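Local coordinates for 6-carboxyhexanoate--CoA ligase (Aquifex aeolicus, PDB 5TV8), which belongs to the BioW family of CoA ligases and forms a compact single-chain alpha/beta enzyme with helices packed on several beta-sheets, at residues A[19-24]-A[136-141]; A[109-114]-A[210-215]; A[115-120]-A[215-220]. All blocks are in the same frame, centred on the assembly; numbering follows the deposited sequence.

Contact 1 (A[19-24]-A[136-141]); sequences GAERIV and TIHFDW. With APC (diphosphomethylphosphonic acid adenosyl ester), chain C.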
loop_
_atom_site.group_PDB
_atom_site.type_symbol
_atom_site.label_atom_id
_atom_site.label_comp_id
_atom_site.label_asym_id
_atom_site.label_seq_id
_atom_site.Cartn_x
_atom_site.Cartn_y
_atom_site.Cartn_z
ATOM N N GLY A 19 -12.855 0.759 -1.725
ATOM C CA GLY A 19 -12.436 0.399 -0.375
ATOM C C GLY A 19 -11.666 1.535 0.268
ATOM O O GLY A 19 -10.972 2.293 -0.425
ATOM N N ALA A 20 -11.797 1.668 1.591
ATOM C CA ALA A 20 -11.092 2.710 2.344
ATOM C C ALA A 20 -11.207 2.492 3.839
ATOM O O ALA A 20 -12.137 1.825 4.316
ATOM C CB ALA A 20 -11.620 4.088 1.967
ATOM N N GLU A 21 -10.257 3.054 4.579
ATOM C CA GLU A 21 -10.376 3.137 6.023
ATOM C C GLU A 21 -10.076 4.539 6.514
ATOM O O GLU A 21 -9.245 5.248 5.949
ATOM C CB GLU A 21 -9.460 2.132 6.713
ATOM C CG GLU A 21 -9.528 2.172 8.235
ATOM C CD GLU A 21 -8.860 0.979 8.894
ATOM O OE1 GLU A 21 -8.081 0.260 8.218
ATOM O OE2 GLU A 21 -9.131 0.755 10.100
ATOM N N ARG A 22 -10.791 4.929 7.564
ATOM C CA ARG A 22 -10.563 6.182 8.270
ATOM C C ARG A 22 -10.602 5.892 9.772
ATOM O O ARG A 22 -11.438 5.105 10.248
ATOM C CB ARG A 22 -11.648 7.193 7.916
ATOM C CG ARG A 22 -11.723 7.569 6.442
ATOM C CD ARG A 22 -10.551 8.439 6.022
ATOM N NE ARG A 22 -10.692 8.825 4.623
ATOM C CZ ARG A 22 -10.167 8.166 3.575
ATOM N NH1 ARG A 22 -9.427 7.065 3.737
ATOM N NH2 ARG A 22 -10.380 8.632 2.352
ATOM N N ILE A 23 -9.680 6.504 10.510
ATOM C CA ILE A 23 -9.612 6.319 11.956
ATOM C C ILE A 23 -9.742 7.697 12.586
ATOM O O ILE A 23 -8.834 8.514 12.470
ATOM C CB ILE A 23 -8.296 5.647 12.401
ATOM C CG1 ILE A 23 -7.954 4.439 11.502
ATOM C CG2 ILE A 23 -8.392 5.185 13.841
ATOM C CD1 ILE A 23 -6.742 3.674 11.968
ATOM N N VAL A 24 -10.881 7.953 13.232
ATOM C CA VAL A 24 -11.223 9.296 13.704
ATOM C C VAL A 24 -11.850 9.345 15.107
ATOM O O VAL A 24 -12.279 8.326 15.652
ATOM C CB VAL A 24 -12.197 10.002 12.722
ATOM C CG1 VAL A 24 -11.484 10.399 11.429
ATOM C CG2 VAL A 24 -13.445 9.152 12.473
ATOM N N THR A 136 -2.625 -4.733 4.721
ATOM C CA THR A 136 -2.235 -3.776 5.739
ATOM C C THR A 136 -3.444 -2.901 6.095
ATOM O O THR A 136 -3.958 -2.138 5.252
ATOM C CB THR A 136 -1.081 -2.882 5.245
ATOM O OG1 THR A 136 -0.035 -3.689 4.680
ATOM C CG2 THR A 136 -0.537 -2.045 6.401
ATOM N N ILE A 137 -3.920 -3.029 7.330
ATOM C CA ILE A 137 -5.100 -2.266 7.759
ATOM C C ILE A 137 -4.809 -1.454 9.036
ATOM O O ILE A 137 -3.667 -1.404 9.493
ATOM C CB ILE A 137 -6.352 -3.157 7.907
ATOM C CG1 ILE A 137 -6.130 -4.263 8.940
ATOM C CG2 ILE A 137 -6.749 -3.781 6.580
ATOM C CD1 ILE A 137 -7.358 -4.555 9.803
ATOM N N HIS A 138 -5.849 -0.814 9.582
ATOM C CA HIS A 138 -5.773 -0.018 10.828
ATOM C C HIS A 138 -4.639 1.011 10.876
ATOM O O HIS A 138 -3.693 0.879 11.664
ATOM C CB HIS A 138 -5.709 -0.940 12.037
ATOM C CG HIS A 138 -6.953 -1.747 12.236
ATOM N ND1 HIS A 138 -8.192 -1.325 11.800
ATOM C CD2 HIS A 138 -7.152 -2.940 12.845
ATOM C CE1 HIS A 138 -9.099 -2.235 12.111
ATOM N NE2 HIS A 138 -8.493 -3.226 12.748
ATOM N N PHE A 139 -4.746 2.029 10.026
ATOM C CA PHE A 139 -3.744 3.084 9.899
ATOM C C PHE A 139 -4.462 4.234 9.211
ATOM O O PHE A 139 -5.523 4.027 8.620
ATOM C CB PHE A 139 -2.523 2.626 9.064
ATOM C CG PHE A 139 -2.829 2.403 7.613
ATOM C CD1 PHE A 139 -2.893 3.476 6.721
ATOM C CD2 PHE A 139 -3.060 1.116 7.125
ATOM C CE1 PHE A 139 -3.187 3.271 5.375
ATOM C CE2 PHE A 139 -3.337 0.893 5.763
ATOM C CZ PHE A 139 -3.414 1.972 4.891
ATOM N N ASP A 140 -3.897 5.434 9.289
ATOM C CA ASP A 140 -4.531 6.636 8.745
ATOM C C ASP A 140 -3.641 7.787 9.165
ATOM O O ASP A 140 -2.845 7.651 10.118
ATOM C CB ASP A 140 -5.945 6.841 9.323
ATOM C CG ASP A 140 -6.790 7.870 8.530
ATOM O OD1 ASP A 140 -6.275 8.576 7.636
ATOM O OD2 ASP A 140 -8.004 7.965 8.816
ATOM N N TRP A 141 -3.748 8.895 8.435
ATOM C CA TRP A 141 -3.118 10.139 8.846
ATOM C C TRP A 141 -3.851 10.669 10.080
ATOM O O TRP A 141 -5.080 10.642 10.132
ATOM C CB TRP A 141 -3.181 11.172 7.720
ATOM C CG TRP A 141 -2.413 10.786 6.495
ATOM C CD1 TRP A 141 -2.924 10.253 5.344
ATOM C CD2 TRP A 141 -0.995 10.911 6.283
ATOM N NE1 TRP A 141 -1.911 10.034 4.423
ATOM C CE2 TRP A 141 -0.720 10.421 4.976
ATOM C CE3 TRP A 141 0.068 11.390 7.065
ATOM C CZ2 TRP A 141 0.566 10.394 4.439
ATOM C CZ3 TRP A 141 1.358 11.375 6.523
ATOM C CH2 TRP A 141 1.592 10.873 5.221
HETATM P PG APC C . -9.247 -0.154 -3.177
HETATM O O1G APC C . -8.506 1.152 -3.006
HETATM O O2G APC C . -10.467 -0.039 -4.067
HETATM O O3G APC C . -9.466 -0.905 -1.878
HETATM P PB APC C . -7.329 -0.493 -5.195
HETATM O O1B APC C . -6.866 -1.638 -6.229
HETATM O O2B APC C . -8.044 0.584 -5.928
HETATM O O3B APC C . -8.246 -1.106 -4.021
HETATM P PA APC C . -4.401 -0.182 -5.346
HETATM O O1A APC C . -3.342 0.560 -4.640
HETATM O O2A APC C . -4.537 0.242 -6.896
HETATM C C3A APC C . -5.878 0.204 -4.392
HETATM O "O5'" APC C . -4.082 -1.753 -5.304
HETATM C "C5'" APC C . -2.981 -2.222 -6.074
HETATM C "C4'" APC C . -2.419 -3.488 -5.453
HETATM O "O4'" APC C . -1.989 -3.250 -4.112
HETATM C "C3'" APC C . -3.462 -4.590 -5.388
HETATM O "O3'" APC C . -3.368 -5.416 -6.553
HETATM C "C2'" APC C . -3.114 -5.338 -4.127
HETATM O "O2'" APC C . -2.185 -6.364 -4.468
HETATM C "C1'" APC C . -2.340 -4.357 -3.278
HETATM N N9 APC C . -3.119 -3.814 -2.136
HETATM C C8 APC C . -4.198 -2.994 -2.213
HETATM N N7 APC C . -4.656 -2.661 -0.980
HETATM C C5 APC C . -3.839 -3.266 -0.080
HETATM C C6 APC C . -3.742 -3.335 1.403
HETATM N N6 APC C . -4.625 -2.676 2.198
HETATM N N1 APC C . -2.743 -4.080 1.936
HETATM C C2 APC C . -1.859 -4.749 1.160
HETATM N N3 APC C . -1.888 -4.737 -0.190
HETATM C C4 APC C . -2.833 -4.025 -0.852
HETATM O O HOH W 1 -6.408 5.119 6.421
#

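Contact 2 (A[109-114]-A[210-215]); sequences GGNMRG and DPLGGR. With APC (diphosphomethylphosphonic acid adenosyl ester), chain C.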
loop_
_atom_site.group_PDB
_atom_site.type_symbol
_atom_site.label_atom_id
_atom_site.label_comp_id
_atom_site.label_asym_id
_atom_site.label_seq_id
_atom_site.Cartn_x
_atom_site.Cartn_y
_atom_site.Cartn_z
ATOM N N GLY A 109 -4.743 -16.149 -11.500
ATOM C CA GLY A 109 -4.599 -15.229 -12.618
ATOM C C GLY A 109 -5.104 -13.851 -12.240
ATOM O O GLY A 109 -6.200 -13.708 -11.686
ATOM N N GLY A 110 -4.294 -12.836 -12.537
ATOM C CA GLY A 110 -4.644 -11.456 -12.237
ATOM C C GLY A 110 -4.172 -10.976 -10.875
ATOM O O GLY A 110 -3.103 -11.378 -10.391
ATOM N N ASN A 111 -4.985 -10.125 -10.255
ATOM C CA ASN A 111 -4.588 -9.423 -9.025
ATOM C C ASN A 111 -4.982 -10.079 -7.707
ATOM O O ASN A 111 -6.137 -10.488 -7.524
ATOM C CB ASN A 111 -5.144 -7.996 -9.025
ATOM C CG ASN A 111 -4.610 -7.160 -10.168
ATOM O OD1 ASN A 111 -3.471 -7.340 -10.626
ATOM N ND2 ASN A 111 -5.432 -6.238 -10.637
ATOM N N MET A 112 -4.022 -10.141 -6.786
ATOM C CA MET A 112 -4.324 -10.380 -5.371
ATOM C C MET A 112 -4.981 -9.159 -4.768
ATOM O O MET A 112 -4.801 -8.062 -5.273
ATOM C CB MET A 112 -3.054 -10.660 -4.597
ATOM C CG MET A 112 -2.296 -11.844 -5.130
ATOM S SD MET A 112 -0.583 -11.655 -4.683
ATOM C CE MET A 112 -0.658 -11.814 -2.894
ATOM N N ARG A 113 -5.730 -9.352 -3.686
ATOM C CA ARG A 113 -6.308 -8.237 -2.933
ATOM C C ARG A 113 -5.345 -7.684 -1.874
ATOM O O ARG A 113 -5.564 -6.602 -1.325
ATOM C CB ARG A 113 -7.653 -8.644 -2.315
ATOM C CG ARG A 113 -8.816 -8.726 -3.318
ATOM C CD ARG A 113 -9.488 -7.376 -3.614
ATOM N NE ARG A 113 -10.339 -6.943 -2.497
ATOM C CZ ARG A 113 -10.039 -5.965 -1.639
ATOM N NH1 ARG A 113 -8.909 -5.270 -1.775
ATOM N NH2 ARG A 113 -10.880 -5.670 -0.645
ATOM N N GLY A 114 -4.278 -8.426 -1.599
ATOM C CA GLY A 114 -3.278 -8.041 -0.599
ATOM C C GLY A 114 -1.874 -8.123 -1.177
ATOM O O GLY A 114 -1.700 -8.001 -2.382
ATOM N N ASP A 210 -2.640 -1.740 -19.040
ATOM C CA ASP A 210 -2.371 -3.033 -18.420
ATOM C C ASP A 210 -3.005 -3.075 -17.005
ATOM O O ASP A 210 -2.613 -2.294 -16.130
ATOM C CB ASP A 210 -0.849 -3.253 -18.410
ATOM C CG ASP A 210 -0.402 -4.368 -17.491
ATOM O OD1 ASP A 210 -1.237 -5.111 -16.924
ATOM O OD2 ASP A 210 0.825 -4.492 -17.336
ATOM N N PRO A 211 -3.982 -3.988 -16.781
ATOM C CA PRO A 211 -4.789 -3.944 -15.560
ATOM C C PRO A 211 -4.191 -4.733 -14.383
ATOM O O PRO A 211 -4.882 -4.940 -13.382
ATOM C CB PRO A 211 -6.085 -4.609 -16.007
ATOM C CG PRO A 211 -5.615 -5.670 -16.962
ATOM C CD PRO A 211 -4.325 -5.178 -17.586
ATOM N N LEU A 212 -2.939 -5.175 -14.505
ATOM C CA LEU A 212 -2.265 -5.857 -13.400
ATOM C C LEU A 212 -1.443 -4.906 -12.527
ATOM O O LEU A 212 -0.770 -4.004 -13.021
ATOM C CB LEU A 212 -1.360 -6.979 -13.909
ATOM C CG LEU A 212 -1.959 -8.069 -14.805
ATOM C CD1 LEU A 212 -0.880 -9.046 -15.249
ATOM C CD2 LEU A 212 -3.103 -8.805 -14.131
ATOM N N GLY A 213 -1.494 -5.129 -11.222
ATOM C CA GLY A 213 -0.676 -4.376 -10.288
ATOM C C GLY A 213 -0.454 -5.202 -9.042
ATOM O O GLY A 213 -0.870 -6.357 -8.986
ATOM N N GLY A 214 0.195 -4.621 -8.038
ATOM C CA GLY A 214 0.405 -5.344 -6.812
ATOM C C GLY A 214 1.390 -4.726 -5.857
ATOM O O GLY A 214 1.889 -3.618 -6.079
ATOM N N ARG A 215 1.649 -5.462 -4.781
ATOM C CA ARG A 215 2.583 -5.070 -3.745
ATOM C C ARG A 215 3.384 -6.281 -3.330
ATOM O O ARG A 215 2.843 -7.398 -3.217
ATOM C CB ARG A 215 1.845 -4.507 -2.518
ATOM C CG ARG A 215 1.487 -3.050 -2.662
ATOM C CD ARG A 215 0.719 -2.527 -1.468
ATOM N NE ARG A 215 -0.310 -1.589 -1.907
ATOM C CZ ARG A 215 -0.129 -0.284 -2.060
ATOM N NH1 ARG A 215 1.044 0.267 -1.807
ATOM N NH2 ARG A 215 -1.122 0.471 -2.476
HETATM P PG APC C . -9.247 -0.154 -3.177
HETATM O O1G APC C . -8.506 1.152 -3.006
HETATM O O2G APC C . -10.467 -0.039 -4.067
HETATM O O3G APC C . -9.466 -0.905 -1.878
HETATM P PB APC C . -7.329 -0.493 -5.195
HETATM O O1B APC C . -6.866 -1.638 -6.229
HETATM O O2B APC C . -8.044 0.584 -5.928
HETATM O O3B APC C . -8.246 -1.106 -4.021
HETATM P PA APC C . -4.401 -0.182 -5.346
HETATM O O1A APC C . -3.342 0.560 -4.640
HETATM O O2A APC C . -4.537 0.242 -6.896
HETATM C C3A APC C . -5.878 0.204 -4.392
HETATM O "O5'" APC C . -4.082 -1.753 -5.304
HETATM C "C5'" APC C . -2.981 -2.222 -6.074
HETATM C "C4'" APC C . -2.419 -3.488 -5.453
HETATM O "O4'" APC C . -1.989 -3.250 -4.112
HETATM C "C3'" APC C . -3.462 -4.590 -5.388
HETATM O "O3'" APC C . -3.368 -5.416 -6.553
HETATM C "C2'" APC C . -3.114 -5.338 -4.127
HETATM O "O2'" APC C . -2.185 -6.364 -4.468
HETATM C "C1'" APC C . -2.340 -4.357 -3.278
HETATM N N9 APC C . -3.119 -3.814 -2.136
HETATM C C8 APC C . -4.198 -2.994 -2.213
HETATM N N7 APC C . -4.656 -2.661 -0.980
HETATM C C5 APC C . -3.839 -3.266 -0.080
HETATM C C6 APC C . -3.742 -3.335 1.403
HETATM N N6 APC C . -4.625 -2.676 2.198
HETATM N N1 APC C . -2.743 -4.080 1.936
HETATM C C2 APC C . -1.859 -4.749 1.160
HETATM N N3 APC C . -1.888 -4.737 -0.190
HETATM C C4 APC C . -2.833 -4.025 -0.852
HETATM O O HOH W 2 -1.755 -8.150 -7.120
HETATM O O HOH W 3 0.094 -8.078 -4.962
#

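Contact 3 (A[115-120]-A[215-220]); sequences AVLMDI and RVYFVS. With APC (diphosphomethylphosphonic acid adenosyl ester), chain C.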
loop_
_atom_site.group_PDB
_atom_site.type_symbol
_atom_site.label_atom_id
_atom_site.label_comp_id
_atom_site.label_asym_id
_atom_site.label_seq_id
_atom_site.Cartn_x
_atom_site.Cartn_y
_atom_site.Cartn_z
ATOM N N ALA A 115 -0.876 -8.349 -0.326
ATOM C CA ALA A 115 0.518 -8.279 -0.736
ATOM C C ALA A 115 1.217 -9.611 -0.628
ATOM O O ALA A 115 0.859 -10.437 0.219
ATOM C CB ALA A 115 1.265 -7.248 0.087
ATOM N N VAL A 116 2.200 -9.816 -1.512
ATOM C CA VAL A 116 3.163 -10.900 -1.395
ATOM C C VAL A 116 4.081 -10.566 -0.226
ATOM O O VAL A 116 4.520 -9.418 -0.089
ATOM C CB VAL A 116 4.051 -11.004 -2.664
ATOM C CG1 VAL A 116 5.168 -12.031 -2.488
ATOM C CG2 VAL A 116 3.221 -11.301 -3.915
ATOM N N LEU A 117 4.373 -11.553 0.618
ATOM C CA LEU A 117 5.418 -11.410 1.623
ATOM C C LEU A 117 6.620 -12.190 1.160
ATOM O O LEU A 117 6.653 -13.403 1.281
ATOM C CB LEU A 117 4.948 -11.928 2.977
ATOM C CG LEU A 117 3.656 -11.296 3.500
ATOM C CD1 LEU A 117 3.298 -11.850 4.867
ATOM C CD2 LEU A 117 3.774 -9.787 3.547
ATOM N N MET A 118 7.610 -11.494 0.627
ATOM C CA MET A 118 8.781 -12.156 0.095
ATOM C C MET A 118 9.920 -12.181 1.090
ATOM O O MET A 118 10.269 -11.158 1.682
ATOM C CB MET A 118 9.237 -11.480 -1.197
ATOM C CG MET A 118 10.402 -12.171 -1.887
ATOM S SD MET A 118 10.698 -11.496 -3.524
ATOM C CE MET A 118 9.463 -12.372 -4.483
ATOM N N ASP A 119 10.501 -13.364 1.249
ATOM C CA ASP A 119 11.687 -13.569 2.064
ATOM C C ASP A 119 12.877 -12.827 1.426
ATOM O O ASP A 119 13.245 -13.140 0.299
ATOM C CB ASP A 119 11.926 -15.087 2.136
ATOM C CG ASP A 119 13.130 -15.468 2.961
ATOM O OD1 ASP A 119 14.206 -14.878 2.771
ATOM O OD2 ASP A 119 13.012 -16.397 3.776
ATOM N N ILE A 120 13.459 -11.845 2.136
ATOM C CA ILE A 120 14.562 -11.015 1.580
ATOM C C ILE A 120 15.753 -11.840 1.112
ATOM O O ILE A 120 16.440 -11.461 0.166
ATOM C CB ILE A 120 15.139 -9.942 2.561
ATOM C CG1 ILE A 120 14.858 -10.279 4.026
ATOM C CG2 ILE A 120 14.686 -8.529 2.215
ATOM C CD1 ILE A 120 16.028 -10.911 4.759
ATOM N N ARG A 215 1.649 -5.462 -4.781
ATOM C CA ARG A 215 2.583 -5.070 -3.745
ATOM C C ARG A 215 3.384 -6.281 -3.330
ATOM O O ARG A 215 2.843 -7.398 -3.217
ATOM C CB ARG A 215 1.845 -4.507 -2.518
ATOM C CG ARG A 215 1.487 -3.050 -2.662
ATOM C CD ARG A 215 0.719 -2.527 -1.468
ATOM N NE ARG A 215 -0.310 -1.589 -1.907
ATOM C CZ ARG A 215 -0.129 -0.284 -2.060
ATOM N NH1 ARG A 215 1.044 0.267 -1.807
ATOM N NH2 ARG A 215 -1.122 0.471 -2.476
ATOM N N VAL A 216 4.671 -6.047 -3.104
ATOM C CA VAL A 216 5.550 -7.035 -2.516
ATOM C C VAL A 216 6.243 -6.380 -1.322
ATOM O O VAL A 216 6.794 -5.275 -1.438
ATOM C CB VAL A 216 6.581 -7.592 -3.543
ATOM C CG1 VAL A 216 7.532 -8.587 -2.887
ATOM C CG2 VAL A 216 5.849 -8.239 -4.723
ATOM N N TYR A 217 6.175 -7.073 -0.182
ATOM C CA TYR A 217 6.805 -6.664 1.051
ATOM C C TYR A 217 8.003 -7.554 1.250
ATOM O O TYR A 217 7.873 -8.775 1.326
ATOM C CB TYR A 217 5.852 -6.824 2.249
ATOM C CG TYR A 217 4.599 -5.978 2.210
ATOM C CD1 TYR A 217 4.466 -4.939 1.300
ATOM C CD2 TYR A 217 3.556 -6.196 3.117
ATOM C CE1 TYR A 217 3.329 -4.141 1.269
ATOM C CE2 TYR A 217 2.404 -5.406 3.092
ATOM C CZ TYR A 217 2.303 -4.376 2.159
ATOM O OH TYR A 217 1.193 -3.568 2.102
ATOM N N PHE A 218 9.171 -6.936 1.341
ATOM C CA PHE A 218 10.407 -7.657 1.545
ATOM C C PHE A 218 10.660 -7.779 3.032
ATOM O O PHE A 218 11.056 -6.823 3.691
ATOM C CB PHE A 218 11.561 -6.942 0.841
ATOM C CG PHE A 218 11.445 -6.949 -0.654
ATOM C CD1 PHE A 218 11.854 -8.057 -1.388
ATOM C CD2 PHE A 218 10.922 -5.852 -1.329
ATOM C CE1 PHE A 218 11.740 -8.076 -2.772
ATOM C CE2 PHE A 218 10.811 -5.864 -2.716
ATOM C CZ PHE A 218 11.222 -6.973 -3.439
ATOM N N VAL A 219 10.414 -8.973 3.548
ATOM C CA VAL A 219 10.473 -9.236 4.971
ATOM C C VAL A 219 11.481 -10.329 5.310
ATOM O O VAL A 219 11.725 -11.249 4.513
ATOM C CB VAL A 219 9.074 -9.625 5.516
ATOM C CG1 VAL A 219 8.081 -8.478 5.335
ATOM C CG2 VAL A 219 8.555 -10.893 4.856
ATOM N N SER A 220 12.063 -10.212 6.499
ATOM C CA SER A 220 12.911 -11.250 7.076
ATOM C C SER A 220 12.033 -12.360 7.650
ATOM O O SER A 220 11.113 -12.084 8.434
ATOM C CB SER A 220 13.774 -10.651 8.186
ATOM O OG SER A 220 14.976 -11.379 8.324
HETATM P PG APC C . -9.247 -0.154 -3.177
HETATM O O1G APC C . -8.506 1.152 -3.006
HETATM O O2G APC C . -10.467 -0.039 -4.067
HETATM O O3G APC C . -9.466 -0.905 -1.878
HETATM P PB APC C . -7.329 -0.493 -5.195
HETATM O O1B APC C . -6.866 -1.638 -6.229
HETATM O O2B APC C . -8.044 0.584 -5.928
HETATM O O3B APC C . -8.246 -1.106 -4.021
HETATM P PA APC C . -4.401 -0.182 -5.346
HETATM O O1A APC C . -3.342 0.560 -4.640
HETATM O O2A APC C . -4.537 0.242 -6.896
HETATM C C3A APC C . -5.878 0.204 -4.392
HETATM O "O5'" APC C . -4.082 -1.753 -5.304
HETATM C "C5'" APC C . -2.981 -2.222 -6.074
HETATM C "C4'" APC C . -2.419 -3.488 -5.453
HETATM O "O4'" APC C . -1.989 -3.250 -4.112
HETATM C "C3'" APC C . -3.462 -4.590 -5.388
HETATM O "O3'" APC C . -3.368 -5.416 -6.553
HETATM C "C2'" APC C . -3.114 -5.338 -4.127
HETATM O "O2'" APC C . -2.185 -6.364 -4.468
HETATM C "C1'" APC C . -2.340 -4.357 -3.278
HETATM N N9 APC C . -3.119 -3.814 -2.136
HETATM C C8 APC C . -4.198 -2.994 -2.213
HETATM N N7 APC C . -4.656 -2.661 -0.980
HETATM C C5 APC C . -3.839 -3.266 -0.080
HETATM C C6 APC C . -3.742 -3.335 1.403
HETATM N N6 APC C . -4.625 -2.676 2.198
HETATM N N1 APC C . -2.743 -4.080 1.936
HETATM C C2 APC C . -1.859 -4.749 1.160
HETATM N N3 APC C . -1.888 -4.737 -0.190
HETATM C C4 APC C . -2.833 -4.025 -0.852
#

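Contact 1 (A[19-24]-A[136-141])
The strand carrying Glu21 and Ile23 runs over residues 139-141 at 69° between chain directions, with 6.1 Å between the axes at their closest. This is a junction of sheet edges: 15-25 borders the three-stranded antiparallel sheet and 139-141 the three-stranded parallel one. No backbone-to-backbone bond joins the segments; side chains and a water do so instead. Glu21 extends from its strand with CG anti to the backbone N (chi1 180°) and grasps a single residue twice. Its OE1 accepts a hydrogen bond from the backbone N of His138 at 2.8 Å, on the syn side but tilted out of the carboxylate plane. Through its syn lone pair, OE2 accepts one from His138 ND1, also at 2.8 Å. That donor meets OE2 in the plane of the imidazole, although ring and carboxylate are turned 67° apart. The ND1-OE2 bond restrains the ring's rotation, while the N-OE1 bond ties the carboxylate to the main chain; Ile137 CD1 covers one ring face over its centre. Ser5 OG also bonds to OE2.

Farther along, Asp140 reaches back across the crossing. Its OD2 accepts from the backbone N of Ile23 on the anti lone pair, 2.8 Å away, while OD1 forms a salt bridge with Arg144. The side chains of Ile23 and Asp140 run alongside one another head to tail, with Ile23 CG1 3.8 Å from Asp140 CB. Arg22 turns away to a salt bridge with Glu35, and its NH1 bonds to Glu21 O from above the carbonyl plane. Where residues 136-141 begin, the backbone of Thr136 reads the adenine of APC, its N donating to N1 and its O accepting from N6. Between the strands, one water donates to Glu21 O at 2.9 Å and to Phe139 O at 2.6 Å.

Contact 2 (A[109-114]-A[210-215])
Asn111 of the loop 109-114 binds the backbone of Pro211 and Gly213 beside the ribose of APC; an Asx turn shapes the partner segment as it leads into strand 214-219. Hydrogen bonds dominate. The first torsion of Asn111, with CG beside its backbone N (chi1 -62°), turns the amide toward residues 211-213, where both of its ends are used. ND2 donates to Pro211 O over 3.1 Å, each group lying near the plane of the other. OD1 accepts a hydrogen bond from Gly213 N at 3.0 Å, the donor standing above the plane of the amide carbonyl. The amide is thereby held at both ends, which favours this orientation over the flipped one. In the Asx turn, Asp210 OD1 receives Leu212 N across 3.0 Å from above the carboxylate plane.

Apolar packing is slight: Leu212 CD2 rests 3.6 Å from Gly110 CA.

Two waters extend the contact inward. One donates to Gly213 O at 2.7 Å, takes a weak bond from Met112 N and lies within 3.2 Å of both ribose hydroxyls, O2' and O3' of APC. The second accepts a hydrogen bond from Arg215 N and donates to Gly114 O and to O2'. The ligand is also bonded directly. The ribose hydroxyl O2' donates to Gly114 O at 2.7 Å. Arg215, salt-bridged to Glu178 through NH1 and touching pimelic acid, adds only weak bonds, from NE to O4' and from NH2 to APC O1A at 3.1 Å.

Contact 3 (A[115-120]-A[215-220])
Ala115 CB sits like a small knob over the centre of the Tyr217 ring, 3.7 Å from its centroid and 11° off the ring normal, a CH-pi contact. From there the strands run parallel, paired in step from Val116 with Val216 to Asp119 with Val219. Five backbone bonds alternate across the gap.

On the face bearing Leu117, Tyr217 and Val219, Leu117 crosses the tyrosine obliquely. Its CD2 methyl meets the CD2 rim of the Tyr217 ring at 3.6 Å, on the same side as Ala115 CB, which covers the centre. Val219 CG2 closes the next hollow, 4.2 Å from Leu117 CB. Helix 224-233 lies on this face, and the hydroxyls Tyr217 OH and Thr136 OG1 are probably hydrogen-bonded.

On the other face, Val116 and Val216 stand side by side and point the same way, with Val216 CG2 set 3.9 Å from Val116 CB. The second branch of Val216, CG1, drops into the notch between Met118 CB, 3.8 Å away, and the rim of one Phe218 ring face. Met118 follows the phenylalanine outward, extended through chi1 and chi2 (chi1 -176°), which carries SD to 3.7 Å from Phe218 CE1, a Met-aromatic contact made obliquely to the ring; the bend at chi3 turns only CE. Helix 91-103 packs on Met118, Val216 and Phe218. At the far end the branches of Ile120 reach across: CG2 lies against Phe218 CB at 3.8 Å, and CD1 lies 3.7 Å from Ser220 OG, which bonds to Lys222. Edge strand 116-119 is thus zipped to strand 214-219 with a helix over each face, the layered packing of an alpha/beta domain built on a mixed sheet.

Contact 3 is the buried core member, parallel strands of the mixed sheet sealed by hydrocarbon and aromatic packing. Contact 2 continues the same two chain segments, sharing Arg215, out to the surface, where pairing gives way to an asparagine amide, waters and ligand bonds. Contact 1 is partly buried and lies about 21 Å, centre to centre, from either; it joins the edges of two other sheets through carboxylates. Thr136 and Tyr217 nevertheless link contacts 1 and 3 by a probable hydrogen bond between their hydroxyls. All three border APC: contact 1 at adenine, contact 2 mainly at the ribose, and contact 3 through Arg215 and Tyr217.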